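Local structure of multicopper oxidase (Arthrobacter sp. FB24, 3GDC) at residues V168-N173 against F182-G187; H141-L146 against V212-P217. The protein probably oxidises phenolic substrates in the manner of a laccase, using type 1 and trinuclear copper sites to reduce dioxygen to water. One frame throughout, in Å; residues are numbered along the deposited sequence.

Interaction 1: V168-N173 against F182-G187; sequences VMNGYN and FYSVNG. With CA (calcium ion), chain H.
Tyr172 and Phe182 pair near the turn end of an antiparallel hairpin whose strands, 163-172 and 182-185, follow each other directly in the chain. Backbone bonds carry most of the contact. The peptides of Tyr172 and Phe182 bond in both directions, Tyr172 N to Phe182 O at 2.8 Å and Phe182 N to Tyr172 O at 3.3 Å. Asn170 and Ser184 form a second such pair, while Met169 faces Val185 and Gly171 faces Tyr183 in non-hydrogen-bonded positions. Between these rungs the CA atoms of Met169, Gly171, Tyr183 and Val185 make CA-H...O contacts with carbonyls of the other strand.

Past the end of strand 182-185, a side chain takes over the backbone's role. Asn186 N donates to Val168 O, and Val168 N returns a nearly straight bond (173°) to Asn186 OD1 at 2.8 Å. Asn186 CG lies anti to its own carbonyl carbon and beside the backbone N (chi1 -71°), from where OD1 turns to Val168 N; Asn186 ND2 meanwhile bonds Val166 O.

A second side-chain bond runs from Tyr172. Its hydroxyl gives a short bond, Tyr172 OH to Gly187 O at 2.6 Å, with the carbonyl oxygen at the edge of the ring and near its plane. Ser184 OG accepts from Gly187 N at 3.0 Å in an ST motif, so the turn is gripped through both polar atoms of the Gly187 backbone. The ring of Tyr172 also meets Phe54 edge-to-face.

Beyond the strand, Asn173 OD1 binds the calcium ion at 2.4 Å, with Asp175, Gly176, Asp179 and Glu181 supplying further ligands. The chemistry implies a hairpin fastened at both ends, by calcium at its connecting loop and by side-chain bonds where strand 182-185 runs out.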
loop_
_atom_site.group_PDB
_atom_site.type_symbol
_atom_site.label_atom_id
_atom_site.label_comp_id
_atom_site.label_asym_id
_atom_site.label_seq_id
_atom_site.Cartn_x
_atom_site.Cartn_y
_atom_site.Cartn_z
ATOM N N VAL A 168 17.240 4.300 -5.263
ATOM C CA VAL A 168 16.917 4.225 -3.844
ATOM C C VAL A 168 16.214 5.527 -3.432
ATOM O O VAL A 168 16.774 6.627 -3.566
ATOM C CB VAL A 168 18.162 3.979 -2.963
ATOM C CG1 VAL A 168 17.760 3.879 -1.495
ATOM C CG2 VAL A 168 18.929 2.710 -3.419
ATOM N N MET A 169 14.978 5.385 -2.966
ATOM C CA MET A 169 14.156 6.526 -2.564
ATOM C C MET A 169 14.330 6.748 -1.073
ATOM O O MET A 169 14.093 5.833 -0.273
ATOM C CB MET A 169 12.671 6.264 -2.873
ATOM C CG MET A 169 12.356 5.950 -4.317
ATOM S SD MET A 169 10.588 5.663 -4.582
ATOM C CE MET A 169 10.350 4.115 -3.682
ATOM N N ASN A 170 14.739 7.957 -0.691
ATOM C CA ASN A 170 14.960 8.261 0.717
ATOM C C ASN A 170 14.405 9.624 1.128
ATOM O O ASN A 170 13.775 10.328 0.324
ATOM C CB ASN A 170 16.463 8.195 1.059
ATOM C CG ASN A 170 17.265 9.322 0.403
ATOM O OD1 ASN A 170 16.697 10.168 -0.284
ATOM N ND2 ASN A 170 18.581 9.343 0.623
ATOM N N GLY A 171 14.653 9.970 2.387
ATOM C CA GLY A 171 14.242 11.251 2.948
ATOM C C GLY A 171 15.339 11.768 3.846
ATOM O O GLY A 171 16.157 10.996 4.363
ATOM N N TYR A 172 15.353 13.084 4.035
ATOM C CA TYR A 172 16.324 13.722 4.905
ATOM C C TYR A 172 15.613 14.520 5.975
ATOM O O TYR A 172 14.855 15.441 5.670
ATOM C CB TYR A 172 17.268 14.633 4.116
ATOM C CG TYR A 172 18.170 13.867 3.171
ATOM C CD1 TYR A 172 19.228 13.097 3.665
ATOM C CD2 TYR A 172 17.941 13.884 1.799
ATOM C CE1 TYR A 172 20.052 12.377 2.808
ATOM C CE2 TYR A 172 18.761 13.165 0.925
ATOM C CZ TYR A 172 19.816 12.412 1.450
ATOM O OH TYR A 172 20.629 11.685 0.624
ATOM N N ASN A 173 15.848 14.110 7.217
ATOM C CA ASN A 173 15.351 14.789 8.400
ATOM C C ASN A 173 16.461 15.711 8.897
ATOM O O ASN A 173 17.417 15.270 9.550
ATOM C CB ASN A 173 14.953 13.751 9.458
ATOM C CG ASN A 173 14.382 14.377 10.723
ATOM O OD1 ASN A 173 14.337 15.605 10.868
ATOM N ND2 ASN A 173 13.938 13.531 11.644
ATOM N N PHE A 182 13.475 17.044 3.188
ATOM C CA PHE A 182 13.765 16.787 1.776
ATOM C C PHE A 182 13.630 15.306 1.424
ATOM O O PHE A 182 13.639 14.436 2.303
ATOM C CB PHE A 182 15.171 17.264 1.400
ATOM C CG PHE A 182 15.388 18.736 1.636
ATOM C CD1 PHE A 182 14.966 19.670 0.695
ATOM C CD2 PHE A 182 15.975 19.179 2.812
ATOM C CE1 PHE A 182 15.144 21.043 0.924
ATOM C CE2 PHE A 182 16.156 20.550 3.048
ATOM C CZ PHE A 182 15.740 21.473 2.097
ATOM N N TYR A 183 13.509 15.045 0.129
ATOM C CA TYR A 183 13.348 13.681 -0.405
ATOM C C TYR A 183 14.226 13.536 -1.622
ATOM O O TYR A 183 14.539 14.519 -2.292
ATOM C CB TYR A 183 11.886 13.417 -0.778
ATOM C CG TYR A 183 10.935 13.537 0.396
ATOM C CD1 TYR A 183 10.546 12.414 1.113
ATOM C CD2 TYR A 183 10.441 14.788 0.804
ATOM C CE1 TYR A 183 9.672 12.513 2.202
ATOM C CE2 TYR A 183 9.579 14.902 1.892
ATOM C CZ TYR A 183 9.198 13.759 2.589
ATOM O OH TYR A 183 8.333 13.861 3.653
ATOM N N SER A 184 14.670 12.317 -1.916
ATOM C CA SER A 184 15.503 12.141 -3.095
ATOM C C SER A 184 15.349 10.752 -3.686
ATOM O O SER A 184 14.795 9.859 -3.050
ATOM C CB SER A 184 16.983 12.436 -2.780
ATOM O OG SER A 184 17.701 11.276 -2.369
ATOM N N VAL A 185 15.802 10.615 -4.929
ATOM C CA VAL A 185 16.189 9.316 -5.453
ATOM C C VAL A 185 17.703 9.324 -5.655
ATOM O O VAL A 185 18.259 10.204 -6.323
ATOM C CB VAL A 185 15.404 8.902 -6.728
ATOM C CG1 VAL A 185 15.289 10.050 -7.742
ATOM C CG2 VAL A 185 16.053 7.677 -7.383
ATOM N N ASN A 186 18.377 8.356 -5.040
ATOM C CA ASN A 186 19.836 8.245 -5.141
ATOM C C ASN A 186 20.692 9.351 -4.523
ATOM O O ASN A 186 21.852 9.515 -4.879
ATOM C CB ASN A 186 20.253 7.915 -6.589
ATOM C CG ASN A 186 19.893 6.504 -6.970
ATOM O OD1 ASN A 186 19.457 5.723 -6.117
ATOM N ND2 ASN A 186 20.070 6.156 -8.244
ATOM N N GLY A 187 20.122 10.095 -3.577
ATOM C CA GLY A 187 20.926 10.897 -2.672
ATOM C C GLY A 187 20.711 12.395 -2.651
ATOM O O GLY A 187 20.862 13.009 -1.595
HETATM CA CA CA H . 12.450 17.111 10.656
#

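Interaction 2: H141-L146 against V212-P217; sequences HIAKGL and VLEYDP. With CU (copper (II) ion), chain D.
Glu214 CG lies anti to the backbone N (chi1 -175°) and Tyr215 CG lies anti to its carbonyl carbon (chi1 -54°). Both side chains border the methyl of Ala143: Ala143 CB sits 3.8 Å from Tyr215 CE2 and 4.0 Å from Glu214 CB, its approach to the tyrosine ring being oblique. Glu214 CG lies 3.5 Å above the plane of that ring, over its centre, so the aliphatic part of the glutamate covers one face of its neighbour. The bend at Glu214 chi2 (53°) carries CD round, and the carboxylate closes on the following peptide: Tyr215 N donates to Glu214 OE2 at 2.8 Å, on its anti side and somewhat out of the carboxylate plane. Glu214 OE1 bonds Thr273 of the second subunit. An alanine in place of Glu214 would probably leave Tyr215 N and that threonine hydroxyl without their carboxylate partner and uncover a face of the tyrosine ring.

Ile142 adds a looser contact, its CG2 methyl lying 4.3 Å from the carbonyl oxygen Val212 O; that oxygen accepts a hydrogen bond from Gln250 NE2. On the far side of the helix, His141 ND1 binds copper at 2.2 Å, and Leu146 CD1 lies 3.2 Å from the same ion. Gly145, with positive phi, is the first residue after the helix to depart from helical backbone angles, and its N bonds Ile142 O. With His88 and Cys133 the histidine forms a two-histidine, one-cysteine site, as in the type 1 copper centre of cupredoxin domains. The contact thus packs the short helix beside that centre against a loop of the following cupredoxin domain, as expected of a multicopper oxidase.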
loop_
_atom_site.group_PDB
_atom_site.type_symbol
_atom_site.label_atom_id
_atom_site.label_comp_id
_atom_site.label_asym_id
_atom_site.label_seq_id
_atom_site.Cartn_x
_atom_site.Cartn_y
_atom_site.Cartn_z
ATOM N N HIS A 141 19.402 5.652 12.899
ATOM C CA HIS A 141 20.433 4.771 12.340
ATOM C C HIS A 141 20.177 4.407 10.879
ATOM O O HIS A 141 21.125 4.255 10.114
ATOM C CB HIS A 141 20.671 3.551 13.232
ATOM C CG HIS A 141 21.521 3.857 14.425
ATOM N ND1 HIS A 141 22.896 3.740 14.408
ATOM C CD2 HIS A 141 21.199 4.324 15.655
ATOM C CE1 HIS A 141 23.381 4.096 15.584
ATOM N NE2 HIS A 141 22.372 4.460 16.357
ATOM N N ILE A 142 18.912 4.323 10.482
ATOM C CA ILE A 142 18.582 4.158 9.061
ATOM C C ILE A 142 18.545 5.541 8.385
ATOM O O ILE A 142 19.173 5.753 7.339
ATOM C CB ILE A 142 17.250 3.394 8.844
ATOM C CG1 ILE A 142 17.334 1.975 9.441
ATOM C CG2 ILE A 142 16.907 3.291 7.345
ATOM C CD1 ILE A 142 15.994 1.231 9.466
ATOM N N ALA A 143 17.833 6.481 9.001
ATOM C CA ALA A 143 17.583 7.797 8.381
ATOM C C ALA A 143 18.841 8.644 8.153
ATOM O O ALA A 143 18.887 9.463 7.219
ATOM C CB ALA A 143 16.554 8.585 9.197
ATOM N N LYS A 144 19.860 8.451 8.986
ATOM C CA LYS A 144 21.112 9.189 8.819
ATOM C C LYS A 144 21.942 8.751 7.615
ATOM O O LYS A 144 22.905 9.419 7.251
ATOM C CB LYS A 144 21.949 9.200 10.108
ATOM C CG LYS A 144 21.282 9.938 11.272
ATOM C CD LYS A 144 21.768 11.360 11.417
ATOM C CE LYS A 144 23.118 11.418 12.104
ATOM N NZ LYS A 144 23.587 12.827 12.248
ATOM N N GLY A 145 21.571 7.639 6.981
ATOM C CA GLY A 145 22.138 7.300 5.691
ATOM C C GLY A 145 22.630 5.873 5.532
ATOM O O GLY A 145 23.091 5.503 4.450
ATOM N N LEU A 146 22.526 5.075 6.595
ATOM C CA LEU A 146 23.082 3.712 6.588
ATOM C C LEU A 146 22.162 2.689 5.911
ATOM O O LEU A 146 21.459 1.918 6.571
ATOM C CB LEU A 146 23.480 3.263 8.006
ATOM C CG LEU A 146 24.614 4.067 8.643
ATOM C CD1 LEU A 146 24.752 3.676 10.108
ATOM C CD2 LEU A 146 25.952 3.895 7.912
ATOM N N VAL A 212 13.677 3.228 1.144
ATOM C CA VAL A 212 14.200 3.291 2.520
ATOM C C VAL A 212 13.633 4.464 3.341
ATOM O O VAL A 212 14.073 4.720 4.455
ATOM C CB VAL A 212 15.737 3.306 2.570
ATOM C CG1 VAL A 212 16.303 2.103 1.847
ATOM C CG2 VAL A 212 16.286 4.610 1.966
ATOM N N LEU A 213 12.654 5.169 2.778
ATOM C CA LEU A 213 12.128 6.363 3.421
ATOM C C LEU A 213 11.668 6.114 4.861
ATOM O O LEU A 213 10.832 5.256 5.124
ATOM C CB LEU A 213 10.993 6.963 2.577
ATOM C CG LEU A 213 10.272 8.184 3.143
ATOM C CD1 LEU A 213 11.234 9.365 3.277
ATOM C CD2 LEU A 213 9.128 8.511 2.189
ATOM N N GLU A 214 12.246 6.864 5.786
ATOM C CA GLU A 214 11.875 6.778 7.185
ATOM C C GLU A 214 10.796 7.827 7.495
ATOM O O GLU A 214 10.626 8.802 6.736
ATOM C CB GLU A 214 13.123 6.976 8.067
ATOM C CG GLU A 214 12.896 6.792 9.571
ATOM C CD GLU A 214 12.245 5.453 9.887
ATOM O OE1 GLU A 214 12.989 4.451 9.950
ATOM O OE2 GLU A 214 10.995 5.406 10.033
ATOM N N TYR A 215 10.053 7.589 8.582
ATOM C CA TYR A 215 9.048 8.523 9.138
ATOM C C TYR A 215 7.708 8.497 8.386
ATOM O O TYR A 215 6.659 8.227 8.986
ATOM C CB TYR A 215 9.618 9.951 9.297
ATOM C CG TYR A 215 10.912 10.008 10.098
ATOM C CD1 TYR A 215 10.923 9.724 11.462
ATOM C CD2 TYR A 215 12.120 10.349 9.486
ATOM C CE1 TYR A 215 12.106 9.760 12.192
ATOM C CE2 TYR A 215 13.313 10.386 10.212
ATOM C CZ TYR A 215 13.294 10.097 11.562
ATOM O OH TYR A 215 14.467 10.137 12.290
ATOM N N ASP A 216 7.740 8.768 7.084
ATOM C CA ASP A 216 6.545 8.670 6.241
ATOM C C ASP A 216 6.231 7.199 5.945
ATOM O O ASP A 216 7.127 6.447 5.566
ATOM C CB ASP A 216 6.754 9.436 4.936
ATOM C CG ASP A 216 6.926 10.933 5.153
ATOM O OD1 ASP A 216 5.930 11.598 5.526
ATOM O OD2 ASP A 216 8.044 11.443 4.932
ATOM N N PRO A 217 4.962 6.782 6.111
ATOM C CA PRO A 217 4.656 5.349 6.003
ATOM C C PRO A 217 4.722 4.744 4.593
ATOM O O PRO A 217 4.892 3.532 4.464
ATOM C CB PRO A 217 3.229 5.248 6.561
ATOM C CG PRO A 217 2.634 6.604 6.326
ATOM C CD PRO A 217 3.763 7.590 6.426
HETATM CU CU CU D . 23.965 2.494 13.011
#

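In the fold
Both contacts are largely buried and their centres lie about 9 Å apart, yet they join different things. Interaction 1 pairs two strands adjacent in sequence, at the edge of one sheet, and relies on regular backbone bonds; interaction 2 brings together segments more than sixty residues apart and relies on apolar packing, its polar groups turning to their own loop and to the second subunit. The loop 212-217 continues from strand 205-211, the inner neighbour of strand 163-172, and Met169 O to Val212 N (3.0 Å) and Tyr183 OH to Asp216 OD2 (2.8 Å) tie the contacts together. Calcium adjoins the first, copper the second.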